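Local atomic coordinates of kojibiose phosphorylase (Gut metagenome, PDB entry 6W0P), a protein that is a carbohydrate-active enzyme of glycoside hydrolase family 65, with a helical catalytic domain set between an N-terminal and a C-terminal domain. Residues Met373-Leu379 against Tyr443-Met447; Phe454-Arg458 against Phe468-Val473; Asn490-Lys494 against Ser532-Ile537; Phe497-Asp501 against Met528-Ser532. All coordinates share one frame; numbering follows the deposited sequence.

Interaction 1 of 4, residues Met373-Leu379 against Tyr443-Met447; sequences MFRYNTL and YGIEM
M373, near the C-terminal end of helix 365-376, meets Y443 of helix 437-458 in a Met-aromatic contact, part of a buried helix-helix seam in the (alpha/alpha)6-barrel catalytic domain characteristic of family 65. Its tail is bent at both of its outer torsions, which lays CE almost over the middle of the Y443 ring, 3.7 Å from the centroid, with SD above the same face. R375 contributes mainly CB, 3.7 Å from M447 CE, while its guanidinium leads off to a salt bridge with E353. Y376 is the centrepiece. With CG anti to the backbone N (chi1 -179°), its ring projects among Y443, E446 and M447. Y443 turns its edge to the face of this ring in a T-shaped stack, planes 70° apart, bringing Y443 CD1 to 3.5 Å from Y376 CE2. At the rim of the same ring, M447 CG lies 3.6 Å from Y376 CD1. The phenol OH donates to E446 OE1 at 2.7 Å, reaching it from the syn side but 29° out of the carboxylate plane. At the last position of a type I turn that starts at Y376, L379 rests its CD1 3.8 Å from E446 OE2 and 4.2 Å from M447 CG.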
loop_
_atom_site.group_PDB
_atom_site.type_symbol
_atom_site.label_atom_id
_atom_site.label_comp_id
_atom_site.label_asym_id
_atom_site.label_seq_id
_atom_site.Cartn_x
_atom_site.Cartn_y
_atom_site.Cartn_z
ATOM N N MET A 373 23.485 -22.468 4.463
ATOM C CA MET A 373 22.916 -23.188 5.643
ATOM C C MET A 373 21.972 -22.239 6.378
ATOM O O MET A 373 20.928 -22.698 6.933
ATOM C CB MET A 373 24.001 -23.668 6.614
ATOM C CG MET A 373 24.801 -24.869 6.124
ATOM S SD MET A 373 23.830 -26.232 5.502
ATOM C CE MET A 373 22.840 -26.620 6.941
ATOM N N PHE A 374 22.281 -20.945 6.353
ATOM C CA PHE A 374 21.345 -19.953 6.920
ATOM C C PHE A 374 19.970 -20.206 6.301
ATOM O O PHE A 374 18.979 -20.136 7.050
ATOM C CB PHE A 374 21.786 -18.506 6.701
ATOM C CG PHE A 374 20.626 -17.555 6.822
ATOM C CD1 PHE A 374 20.033 -17.307 8.050
ATOM C CD2 PHE A 374 20.078 -16.969 5.697
ATOM C CE1 PHE A 374 18.955 -16.444 8.160
ATOM C CE2 PHE A 374 18.990 -16.119 5.804
ATOM C CZ PHE A 374 18.431 -15.857 7.037
ATOM N N ARG A 375 19.918 -20.444 4.986
ATOM C CA ARG A 375 18.651 -20.652 4.230
ATOM C C ARG A 375 18.074 -22.036 4.545
ATOM O O ARG A 375 16.857 -22.153 4.643
ATOM C CB ARG A 375 18.870 -20.473 2.725
ATOM C CG ARG A 375 19.333 -19.075 2.343
ATOM C CD ARG A 375 18.352 -17.964 2.709
ATOM N NE ARG A 375 18.670 -16.722 1.999
ATOM C CZ ARG A 375 17.946 -15.610 2.007
ATOM N NH1 ARG A 375 16.826 -15.536 2.700
ATOM N NH2 ARG A 375 18.351 -14.559 1.316
ATOM N N TYR A 376 18.907 -23.062 4.658
ATOM C CA TYR A 376 18.432 -24.409 5.048
ATOM C C TYR A 376 17.749 -24.278 6.409
ATOM O O TYR A 376 16.665 -24.838 6.599
ATOM C CB TYR A 376 19.540 -25.465 5.089
ATOM C CG TYR A 376 18.962 -26.803 5.460
ATOM C CD1 TYR A 376 18.297 -27.578 4.524
ATOM C CD2 TYR A 376 18.926 -27.207 6.786
ATOM C CE1 TYR A 376 17.674 -28.762 4.885
ATOM C CE2 TYR A 376 18.310 -28.389 7.165
ATOM C CZ TYR A 376 17.676 -29.167 6.215
ATOM O OH TYR A 376 17.081 -30.328 6.615
ATOM N N ASN A 377 18.338 -23.504 7.317
ATOM C CA ASN A 377 17.878 -23.440 8.725
ATOM C C ASN A 377 16.671 -22.504 8.844
ATOM O O ASN A 377 16.161 -22.392 9.967
ATOM C CB ASN A 377 19.025 -23.079 9.673
ATOM C CG ASN A 377 20.043 -24.190 9.812
ATOM O OD1 ASN A 377 19.676 -25.359 9.933
ATOM N ND2 ASN A 377 21.319 -23.845 9.804
ATOM N N THR A 378 16.253 -21.845 7.755
ATOM C CA THR A 378 15.035 -20.987 7.702
ATOM C C THR A 378 14.070 -21.556 6.655
ATOM O O THR A 378 13.179 -20.806 6.218
ATOM C CB THR A 378 15.367 -19.512 7.414
ATOM O OG1 THR A 378 16.344 -19.430 6.370
ATOM C CG2 THR A 378 15.867 -18.804 8.651
ATOM N N LEU A 379 14.219 -22.837 6.301
ATOM C CA LEU A 379 13.276 -23.563 5.408
ATOM C C LEU A 379 11.847 -23.512 5.967
ATOM O O LEU A 379 10.925 -23.324 5.174
ATOM C CB LEU A 379 13.719 -25.020 5.223
ATOM C CG LEU A 379 14.238 -25.388 3.835
ATOM C CD1 LEU A 379 14.488 -26.895 3.726
ATOM C CD2 LEU A 379 13.280 -24.937 2.739
ATOM N N TYR A 443 21.316 -31.813 2.715
ATOM C CA TYR A 443 20.641 -30.483 2.746
ATOM C C TYR A 443 20.126 -30.043 1.368
ATOM O O TYR A 443 18.951 -29.686 1.252
ATOM C CB TYR A 443 21.594 -29.441 3.327
ATOM C CG TYR A 443 22.093 -29.795 4.700
ATOM C CD1 TYR A 443 21.217 -29.849 5.770
ATOM C CD2 TYR A 443 23.419 -30.133 4.922
ATOM C CE1 TYR A 443 21.645 -30.203 7.038
ATOM C CE2 TYR A 443 23.866 -30.476 6.188
ATOM C CZ TYR A 443 22.976 -30.511 7.248
ATOM O OH TYR A 443 23.394 -30.837 8.505
ATOM N N GLY A 444 20.995 -30.045 0.360
ATOM C CA GLY A 444 20.764 -29.407 -0.951
ATOM C C GLY A 444 19.496 -29.883 -1.622
ATOM O O GLY A 444 18.661 -29.049 -1.972
ATOM N N ILE A 445 19.363 -31.190 -1.792
ATOM C CA ILE A 445 18.221 -31.824 -2.504
ATOM C C ILE A 445 16.926 -31.352 -1.845
ATOM O O ILE A 445 16.043 -30.900 -2.565
ATOM C CB ILE A 445 18.380 -33.352 -2.499
ATOM C CG1 ILE A 445 19.705 -33.763 -3.143
ATOM C CG2 ILE A 445 17.179 -34.028 -3.161
ATOM C CD1 ILE A 445 20.058 -35.227 -2.961
ATOM N N GLU A 446 16.840 -31.422 -0.515
ATOM C CA GLU A 446 15.630 -31.010 0.234
ATOM C C GLU A 446 15.252 -29.566 -0.145
ATOM O O GLU A 446 14.067 -29.340 -0.496
ATOM C CB GLU A 446 15.833 -31.145 1.740
ATOM C CG GLU A 446 14.521 -30.974 2.488
ATOM C CD GLU A 446 14.646 -30.933 3.993
ATOM O OE1 GLU A 446 15.700 -31.354 4.496
ATOM O OE2 GLU A 446 13.695 -30.459 4.654
ATOM N N MET A 447 16.219 -28.642 -0.080
ATOM C CA MET A 447 16.038 -27.201 -0.406
ATOM C C MET A 447 15.562 -27.055 -1.847
ATOM O O MET A 447 14.692 -26.199 -2.078
ATOM C CB MET A 447 17.340 -26.417 -0.250
ATOM C CG MET A 447 17.802 -26.356 1.169
ATOM S SD MET A 447 19.443 -25.682 1.289
ATOM C CE MET A 447 19.033 -23.937 1.382
#

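Interaction 2 of 4, residues Phe454-Arg458 against Phe468-Val473; sequences FLLSR and FSFYGV
The carbonyl oxygen of Y471 is gripped by both terminal nitrogens of R458, a compact example of an arginine recognising backbone. NH1 donates to Y471 O at 2.8 Å, the straighter bond at 154°, and NH2 reaches that oxygen at 3.1 Å; the group meets it end-on through NH1 and NH2, with the acceptor nearly in the guanidinium plane. NH2 adds a weak bond to G472 O. A bend at chi2 (52°) in the otherwise extended middle of the R458 chain carries the guanidinium across to this loop. Water 1 ties the two backbones together as well, donating to R458 O at 2.7 Å and accepting from Y471 N at 2.9 Å. The contact thus joins the C-terminal end of helix 437-458 to the chain leaving strand 468-469, which pairs with strand 460-461 in a small two-stranded antiparallel sheet. Further on, G472 and V473 both face V483 in a G1 beta bulge, and G472 takes the positive phi (68°) usual for its first position. Nearer F468 aromatic rings take over from the guanidinium, lying against leucine side chains and helix carbonyls. F470 CZ packs 3.8 Å from L455 CD2, while F470 CE2 comes to 3.2 Å from L455 O. F468 points the rim of its ring at the next carbonyl, CZ lying 3.8 Å from L456 O. On the R458 side the second subunit approaches: its D577 forms a long, weak ion pair with NH2.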
loop_
_atom_site.group_PDB
_atom_site.type_symbol
_atom_site.label_atom_id
_atom_site.label_comp_id
_atom_site.label_asym_id
_atom_site.label_seq_id
_atom_site.Cartn_x
_atom_site.Cartn_y
_atom_site.Cartn_z
ATOM N N PHE A 454 7.300 -24.756 -4.595
ATOM C CA PHE A 454 6.754 -23.374 -4.571
ATOM C C PHE A 454 6.603 -22.849 -6.000
ATOM O O PHE A 454 5.535 -22.343 -6.340
ATOM C CB PHE A 454 7.629 -22.454 -3.729
ATOM C CG PHE A 454 7.292 -21.002 -3.900
ATOM C CD1 PHE A 454 6.036 -20.531 -3.565
ATOM C CD2 PHE A 454 8.232 -20.113 -4.397
ATOM C CE1 PHE A 454 5.724 -19.190 -3.724
ATOM C CE2 PHE A 454 7.911 -18.776 -4.554
ATOM C CZ PHE A 454 6.663 -18.318 -4.214
ATOM N N LEU A 455 7.638 -23.016 -6.826
ATOM C CA LEU A 455 7.671 -22.451 -8.196
ATOM C C LEU A 455 6.555 -23.092 -9.027
ATOM O O LEU A 455 5.960 -22.376 -9.851
ATOM C CB LEU A 455 9.050 -22.669 -8.816
ATOM C CG LEU A 455 10.167 -21.789 -8.267
ATOM C CD1 LEU A 455 11.473 -22.051 -9.014
ATOM C CD2 LEU A 455 9.812 -20.307 -8.337
ATOM N N LEU A 456 6.279 -24.383 -8.804
ATOM C CA LEU A 456 5.256 -25.170 -9.558
ATOM C C LEU A 456 3.839 -24.828 -9.098
ATOM O O LEU A 456 2.933 -24.988 -9.913
ATOM C CB LEU A 456 5.511 -26.672 -9.377
ATOM C CG LEU A 456 6.634 -27.241 -10.237
ATOM C CD1 LEU A 456 7.021 -28.637 -9.772
ATOM C CD2 LEU A 456 6.233 -27.253 -11.702
ATOM N N SER A 457 3.659 -24.405 -7.844
ATOM C CA SER A 457 2.345 -24.005 -7.282
ATOM C C SER A 457 2.038 -22.526 -7.543
ATOM O O SER A 457 0.870 -22.207 -7.736
ATOM C CB SER A 457 2.265 -24.318 -5.826
ATOM O OG SER A 457 3.424 -23.883 -5.150
ATOM N N ARG A 458 3.031 -21.634 -7.481
ATOM C CA ARG A 458 2.816 -20.178 -7.681
ATOM C C ARG A 458 2.810 -19.923 -9.188
ATOM O O ARG A 458 2.074 -19.021 -9.660
ATOM C CB ARG A 458 3.882 -19.362 -6.938
ATOM C CG ARG A 458 3.828 -17.852 -7.183
ATOM C CD ARG A 458 2.435 -17.296 -6.941
ATOM N NE ARG A 458 2.324 -15.852 -7.102
ATOM C CZ ARG A 458 2.246 -15.203 -8.257
ATOM N NH1 ARG A 458 2.262 -15.844 -9.413
ATOM N NH2 ARG A 458 2.121 -13.894 -8.252
ATOM N N PHE A 468 3.223 -22.456 -19.640
ATOM C CA PHE A 468 3.446 -22.301 -18.182
ATOM C C PHE A 468 4.228 -20.996 -17.959
ATOM O O PHE A 468 5.164 -20.709 -18.735
ATOM C CB PHE A 468 4.165 -23.530 -17.611
ATOM C CG PHE A 468 4.176 -23.614 -16.099
ATOM C CD1 PHE A 468 3.143 -24.228 -15.409
ATOM C CD2 PHE A 468 5.221 -23.080 -15.358
ATOM C CE1 PHE A 468 3.160 -24.298 -14.026
ATOM C CE2 PHE A 468 5.242 -23.173 -13.978
ATOM C CZ PHE A 468 4.209 -23.774 -13.312
ATOM N N SER A 469 3.868 -20.208 -16.941
ATOM C CA SER A 469 4.616 -18.969 -16.614
ATOM C C SER A 469 4.383 -18.549 -15.166
ATOM O O SER A 469 3.812 -19.322 -14.414
ATOM C CB SER A 469 4.251 -17.884 -17.583
ATOM O OG SER A 469 5.134 -16.792 -17.457
ATOM N N PHE A 470 4.860 -17.356 -14.794
ATOM C CA PHE A 470 4.469 -16.680 -13.548
ATOM C C PHE A 470 3.711 -15.441 -13.975
ATOM O O PHE A 470 4.231 -14.684 -14.794
ATOM C CB PHE A 470 5.678 -16.414 -12.647
ATOM C CG PHE A 470 6.390 -17.674 -12.206
ATOM C CD1 PHE A 470 7.242 -18.352 -13.066
ATOM C CD2 PHE A 470 6.143 -18.236 -10.967
ATOM C CE1 PHE A 470 7.875 -19.523 -12.673
ATOM C CE2 PHE A 470 6.792 -19.398 -10.566
ATOM C CZ PHE A 470 7.661 -20.036 -11.414
ATOM N N TYR A 471 2.512 -15.282 -13.420
ATOM C CA TYR A 471 1.578 -14.159 -13.647
ATOM C C TYR A 471 1.629 -13.272 -12.404
ATOM O O TYR A 471 1.774 -13.839 -11.310
ATOM C CB TYR A 471 0.173 -14.703 -13.928
ATOM C CG TYR A 471 0.069 -15.408 -15.250
ATOM C CD1 TYR A 471 0.338 -16.761 -15.359
ATOM C CD2 TYR A 471 -0.281 -14.717 -16.388
ATOM C CE1 TYR A 471 0.258 -17.421 -16.575
ATOM C CE2 TYR A 471 -0.300 -15.346 -17.623
ATOM C CZ TYR A 471 -0.032 -16.703 -17.716
ATOM O OH TYR A 471 -0.088 -17.321 -18.926
ATOM N N GLY A 472 1.521 -11.949 -12.589
ATOM C CA GLY A 472 1.382 -10.957 -11.512
ATOM C C GLY A 472 2.657 -10.881 -10.718
ATOM O O GLY A 472 2.609 -11.054 -9.497
ATOM N N VAL A 473 3.779 -10.702 -11.412
ATOM C CA VAL A 473 5.132 -10.792 -10.798
ATOM C C VAL A 473 5.906 -9.500 -11.030
ATOM O O VAL A 473 5.402 -8.566 -11.719
ATOM C CB VAL A 473 5.900 -12.027 -11.297
ATOM C CG1 VAL A 473 5.208 -13.302 -10.836
ATOM C CG2 VAL A 473 6.128 -12.025 -12.802
HETATM O O HOH W 1 1.485 -17.502 -11.860
#

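Interaction 3 of 4, residues Asn490-Lys494 against Ser532-Ile537; sequences NFMAK and SRKMVI
K494 crosses from helix 487-504 to the C-terminal end of helix 522-534, and shows how a lysine can lay its aliphatic shaft over a helix end and carry its charge to a water at the tip. The contact joins two helices of the family 65 catalytic domain where the second gives way to loop. K494 CB stands 4.3 Å from M535 CG. CG passes 3.8 Å from S532 OG, CD lies 3.7 Å from S532 O, and CE draws in to 3.4 Å from that same carbonyl oxygen. The chain is extended throughout (chi1 -173°), which brings NZ to water 2, a bond of 2.7 Å in which the water accepts. The same water lies within bonding distance of the carbonyl oxygens of R533 and M535. One turn earlier, N490 ND2 donates to V536 O at 2.9 Å, a fairly straight bond (163°) with the acceptor in the amide plane, and also hydrogen-bonds to S469 OG. M535 doubles back at chi2 and chi3 and brings its sulfur obliquely against N490, SD 3.6 Å from N490 CB. I537 ends the contact, CD1 reaching 3.8 Å from F491 N. Carbonyl groups gathered at a helix C-terminus carry partial negative charge, so the ammonium of K494, coupled to them through water, is probably stabilised there electrostatically, while the N490 amide, bonded to V536 O, ties the chain beyond the helix to helix 487-504.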
loop_
_atom_site.group_PDB
_atom_site.type_symbol
_atom_site.label_atom_id
_atom_site.label_comp_id
_atom_site.label_asym_id
_atom_site.label_seq_id
_atom_site.Cartn_x
_atom_site.Cartn_y
_atom_site.Cartn_z
ATOM N N ASN A 490 11.026 -16.606 -15.194
ATOM C CA ASN A 490 10.715 -17.869 -15.910
ATOM C C ASN A 490 12.024 -18.619 -16.172
ATOM O O ASN A 490 12.068 -19.843 -15.933
ATOM C CB ASN A 490 9.928 -17.621 -17.198
ATOM C CG ASN A 490 8.523 -17.136 -16.918
ATOM O OD1 ASN A 490 8.230 -16.708 -15.812
ATOM N ND2 ASN A 490 7.670 -17.173 -17.933
ATOM N N PHE A 491 13.040 -17.893 -16.635
ATOM C CA PHE A 491 14.364 -18.452 -16.971
ATOM C C PHE A 491 14.938 -19.115 -15.718
ATOM O O PHE A 491 15.277 -20.318 -15.769
ATOM C CB PHE A 491 15.280 -17.359 -17.522
ATOM C CG PHE A 491 16.606 -17.846 -18.042
ATOM C CD1 PHE A 491 17.702 -17.946 -17.206
ATOM C CD2 PHE A 491 16.765 -18.171 -19.376
ATOM C CE1 PHE A 491 18.920 -18.393 -17.691
ATOM C CE2 PHE A 491 17.993 -18.587 -19.865
ATOM C CZ PHE A 491 19.071 -18.686 -19.020
ATOM N N MET A 492 15.017 -18.369 -14.617
ATOM C CA MET A 492 15.632 -18.885 -13.367
ATOM C C MET A 492 14.813 -20.071 -12.806
ATOM O O MET A 492 15.447 -20.980 -12.242
ATOM C CB MET A 492 15.755 -17.774 -12.323
ATOM C CG MET A 492 16.722 -16.683 -12.727
ATOM S SD MET A 492 18.379 -17.312 -13.065
ATOM C CE MET A 492 18.912 -17.649 -11.388
ATOM N N ALA A 493 13.473 -20.045 -12.909
ATOM C CA ALA A 493 12.573 -21.138 -12.480
ATOM C C ALA A 493 12.864 -22.395 -13.312
ATOM O O ALA A 493 13.027 -23.502 -12.738
ATOM C CB ALA A 493 11.130 -20.713 -12.619
ATOM N N LYS A 494 12.907 -22.241 -14.634
ATOM C CA LYS A 494 13.253 -23.335 -15.577
ATOM C C LYS A 494 14.639 -23.882 -15.217
ATOM O O LYS A 494 14.766 -25.123 -15.154
ATOM C CB LYS A 494 13.168 -22.842 -17.016
ATOM C CG LYS A 494 13.339 -23.931 -18.061
ATOM C CD LYS A 494 13.225 -23.467 -19.508
ATOM C CE LYS A 494 13.455 -24.617 -20.471
ATOM N NZ LYS A 494 12.846 -24.340 -21.792
ATOM N N SER A 532 8.523 -27.191 -17.215
ATOM C CA SER A 532 9.883 -26.885 -17.716
ATOM C C SER A 532 9.830 -26.726 -19.231
ATOM O O SER A 532 10.371 -25.745 -19.739
ATOM C CB SER A 532 10.851 -27.945 -17.292
ATOM O OG SER A 532 12.184 -27.501 -17.455
ATOM N N ARG A 533 9.176 -27.654 -19.925
ATOM C CA ARG A 533 9.099 -27.678 -21.409
ATOM C C ARG A 533 8.230 -26.507 -21.891
ATOM O O ARG A 533 8.537 -25.920 -22.930
ATOM C CB ARG A 533 8.544 -29.025 -21.900
ATOM C CG ARG A 533 9.460 -30.217 -21.627
ATOM C CD ARG A 533 9.083 -31.527 -22.344
ATOM N NE ARG A 533 7.641 -31.820 -22.284
ATOM C CZ ARG A 533 7.051 -32.789 -21.569
ATOM N NH1 ARG A 533 7.766 -33.625 -20.833
ATOM N NH2 ARG A 533 5.733 -32.911 -21.587
ATOM N N LYS A 534 7.147 -26.189 -21.185
ATOM C CA LYS A 534 6.148 -25.208 -21.686
ATOM C C LYS A 534 6.445 -23.800 -21.160
ATOM O O LYS A 534 5.727 -22.881 -21.558
ATOM C CB LYS A 534 4.740 -25.659 -21.313
ATOM C CG LYS A 534 4.260 -26.875 -22.093
ATOM C CD LYS A 534 2.840 -27.242 -21.752
ATOM C CE LYS A 534 2.316 -28.420 -22.548
ATOM N NZ LYS A 534 1.002 -28.829 -21.996
ATOM N N MET A 535 7.496 -23.635 -20.362
ATOM C CA MET A 535 7.833 -22.342 -19.720
ATOM C C MET A 535 7.981 -21.277 -20.811
ATOM O O MET A 535 8.750 -21.489 -21.769
ATOM C CB MET A 535 9.110 -22.437 -18.882
ATOM C CG MET A 535 9.419 -21.164 -18.122
ATOM S SD MET A 535 8.340 -20.824 -16.714
ATOM C CE MET A 535 8.851 -22.171 -15.654
ATOM N N VAL A 536 7.217 -20.195 -20.679
ATOM C CA VAL A 536 7.276 -19.053 -21.617
ATOM C C VAL A 536 8.648 -18.403 -21.435
ATOM O O VAL A 536 9.011 -18.112 -20.275
ATOM C CB VAL A 536 6.148 -18.043 -21.368
ATOM C CG1 VAL A 536 6.311 -16.834 -22.272
ATOM C CG2 VAL A 536 4.778 -18.671 -21.545
ATOM N N ILE A 537 9.368 -18.236 -22.544
ATOM C CA ILE A 537 10.683 -17.543 -22.643
ATOM C C ILE A 537 10.617 -16.644 -23.882
ATOM O O ILE A 537 10.775 -17.172 -24.996
ATOM C CB ILE A 537 11.865 -18.537 -22.745
ATOM C CG1 ILE A 537 11.922 -19.528 -21.586
ATOM C CG2 ILE A 537 13.182 -17.774 -22.883
ATOM C CD1 ILE A 537 12.236 -18.872 -20.255
HETATM O O HOH W 2 10.322 -23.638 -22.258
#

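Interaction 4 of 4, residues Phe497-Asp501 against Met528-Ser532; sequences FQYLD and MKDAS
F497-D501 and M528-S532 lie on helices running roughly antiparallel, at 142° between their N-to-C directions, with the axes of these short segments 10.3 Å apart at closest approach. This antiparallel helix pair, formed by helices 487-504 and 522-534 within the family 65 catalytic domain, grades from a buried methionine-aromatic core to a charged margin. M528 is the main inserted side chain. Its CG is anti to the backbone N, and a bend at chi3 (76°) turns the methyl towards the neighbouring helix. CG meets F497 CD1 at 3.6 Å; SD follows, 4.8 Å from the centroid of the F497 ring and 54° off its normal, an oblique Met-aromatic contact. SD also touches L500, 3.9 Å from its CD2. The terminal CE then settles against the helix backbone itself, 3.5 Å from F497 O and close to D501 N, the two atoms joined by a hydrogen bond within that helix. A531 approaches the F497 ring obliquely and more loosely, its CB 4.3 Å from F497 CE2, and the ring also packs on L455 and L456 of helix 437-458, binding a third helix to the pair. Nearer the surface S532 OG lies against the aliphatic part of Q498, 3.6 Å from its CG. At the margin K529 leaves its own helix pointing away from the partner, but its long chain, bent at the last torsion, swings the ammonium back: NZ donates to D501 OD2 at 2.8 Å in a salt bridge, and the oxygen receives it through its syn lone pair.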
loop_
_atom_site.group_PDB
_atom_site.type_symbol
_atom_site.label_atom_id
_atom_site.label_comp_id
_atom_site.label_asym_id
_atom_site.label_seq_id
_atom_site.Cartn_x
_atom_site.Cartn_y
_atom_site.Cartn_z
ATOM N N PHE A 497 14.247 -26.107 -12.187
ATOM C CA PHE A 497 13.571 -27.384 -12.530
ATOM C C PHE A 497 14.590 -28.343 -13.143
ATOM O O PHE A 497 14.612 -29.509 -12.742
ATOM C CB PHE A 497 12.394 -27.156 -13.481
ATOM C CG PHE A 497 11.252 -26.370 -12.890
ATOM C CD1 PHE A 497 11.029 -26.360 -11.529
ATOM C CD2 PHE A 497 10.401 -25.651 -13.712
ATOM C CE1 PHE A 497 9.991 -25.625 -10.990
ATOM C CE2 PHE A 497 9.358 -24.919 -13.174
ATOM C CZ PHE A 497 9.142 -24.923 -11.811
ATOM N N GLN A 498 15.410 -27.850 -14.072
ATOM C CA GLN A 498 16.377 -28.692 -14.819
ATOM C C GLN A 498 17.499 -29.140 -13.877
ATOM O O GLN A 498 17.905 -30.304 -13.974
ATOM C CB GLN A 498 16.891 -27.950 -16.042
ATOM C CG GLN A 498 15.808 -27.712 -17.082
ATOM C CD GLN A 498 16.330 -26.848 -18.202
ATOM O OE1 GLN A 498 17.193 -25.998 -17.993
ATOM N NE2 GLN A 498 15.804 -27.063 -19.401
ATOM N N TYR A 499 17.936 -28.308 -12.931
ATOM C CA TYR A 499 18.978 -28.734 -11.961
ATOM C C TYR A 499 18.434 -29.859 -11.068
ATOM O O TYR A 499 19.155 -30.848 -10.834
ATOM C CB TYR A 499 19.502 -27.567 -11.124
ATOM C CG TYR A 499 20.744 -27.882 -10.327
ATOM C CD1 TYR A 499 21.871 -28.431 -10.929
ATOM C CD2 TYR A 499 20.797 -27.631 -8.968
ATOM C CE1 TYR A 499 23.019 -28.718 -10.203
ATOM C CE2 TYR A 499 21.936 -27.903 -8.228
ATOM C CZ TYR A 499 23.047 -28.453 -8.842
ATOM O OH TYR A 499 24.163 -28.728 -8.099
ATOM N N LEU A 500 17.221 -29.711 -10.546
ATOM C CA LEU A 500 16.653 -30.721 -9.625
ATOM C C LEU A 500 16.524 -32.041 -10.386
ATOM O O LEU A 500 16.976 -33.063 -9.866
ATOM C CB LEU A 500 15.288 -30.272 -9.101
ATOM C CG LEU A 500 14.584 -31.295 -8.215
ATOM C CD1 LEU A 500 15.481 -31.741 -7.074
ATOM C CD2 LEU A 500 13.280 -30.740 -7.666
ATOM N N ASP A 501 15.922 -31.980 -11.573
ATOM C CA ASP A 501 15.788 -33.114 -12.516
ATOM C C ASP A 501 17.118 -33.871 -12.646
ATOM O O ASP A 501 17.100 -35.098 -12.436
ATOM C CB ASP A 501 15.274 -32.648 -13.876
ATOM C CG ASP A 501 15.108 -33.831 -14.815
ATOM O OD1 ASP A 501 16.159 -34.323 -15.282
ATOM O OD2 ASP A 501 13.946 -34.299 -15.010
ATOM N N MET A 528 6.551 -31.062 -13.176
ATOM C CA MET A 528 7.813 -30.284 -13.248
ATOM C C MET A 528 8.383 -30.378 -14.660
ATOM O O MET A 528 8.755 -29.320 -15.205
ATOM C CB MET A 528 8.872 -30.744 -12.249
ATOM C CG MET A 528 10.045 -29.781 -12.193
ATOM S SD MET A 528 11.143 -30.060 -10.798
ATOM C CE MET A 528 12.041 -31.509 -11.356
ATOM N N LYS A 529 8.420 -31.581 -15.240
ATOM C CA LYS A 529 8.900 -31.787 -16.633
ATOM C C LYS A 529 8.017 -30.995 -17.600
ATOM O O LYS A 529 8.576 -30.316 -18.481
ATOM C CB LYS A 529 8.942 -33.270 -17.029
ATOM C CG LYS A 529 10.231 -33.998 -16.655
ATOM C CD LYS A 529 10.128 -35.529 -16.772
ATOM C CE LYS A 529 11.299 -36.261 -16.145
ATOM N NZ LYS A 529 12.571 -35.930 -16.832
ATOM N N ASP A 530 6.697 -31.090 -17.474
ATOM C CA ASP A 530 5.783 -30.412 -18.428
ATOM C C ASP A 530 5.934 -28.886 -18.253
ATOM O O ASP A 530 5.966 -28.194 -19.283
ATOM C CB ASP A 530 4.338 -30.913 -18.311
ATOM C CG ASP A 530 3.418 -30.293 -19.357
ATOM O OD1 ASP A 530 3.697 -30.469 -20.572
ATOM O OD2 ASP A 530 2.435 -29.591 -18.952
ATOM N N ALA A 531 6.040 -28.369 -17.020
ATOM C CA ALA A 531 6.137 -26.905 -16.775
ATOM C C ALA A 531 7.464 -26.391 -17.352
ATOM O O ALA A 531 7.478 -25.331 -18.013
ATOM C CB ALA A 531 5.958 -26.583 -15.309
ATOM N N SER A 532 8.523 -27.191 -17.215
ATOM C CA SER A 532 9.883 -26.885 -17.716
ATOM C C SER A 532 9.830 -26.726 -19.231
ATOM O O SER A 532 10.371 -25.745 -19.739
ATOM C CB SER A 532 10.851 -27.945 -17.292
ATOM O OG SER A 532 12.184 -27.501 -17.455
#

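Together the four contacts illustrate how chemistry follows depth in a helical domain. Interactions 1 and 2 are buried and both use helix 437-458, with centres 21 Å apart; in the first a phenol-carboxylate bond sits among stacked rings and sulfurs, in the second a guanidinium serves buried loop carbonyls. Interactions 3 and 4 are partly buried and share S532 and the same two helices, one where helix 522-534 ends, with water and amide, the other along the helices with a peripheral salt bridge. Interaction 2 touches both: S469 OG lies 2.6 Å from N490 ND2, probably hydrogen-bonded, and L456 CD2 packs 3.7 Å from F497 CZ. Interaction 1 touches none of the others, though its nearest atoms come within about 5 Å of interaction 4.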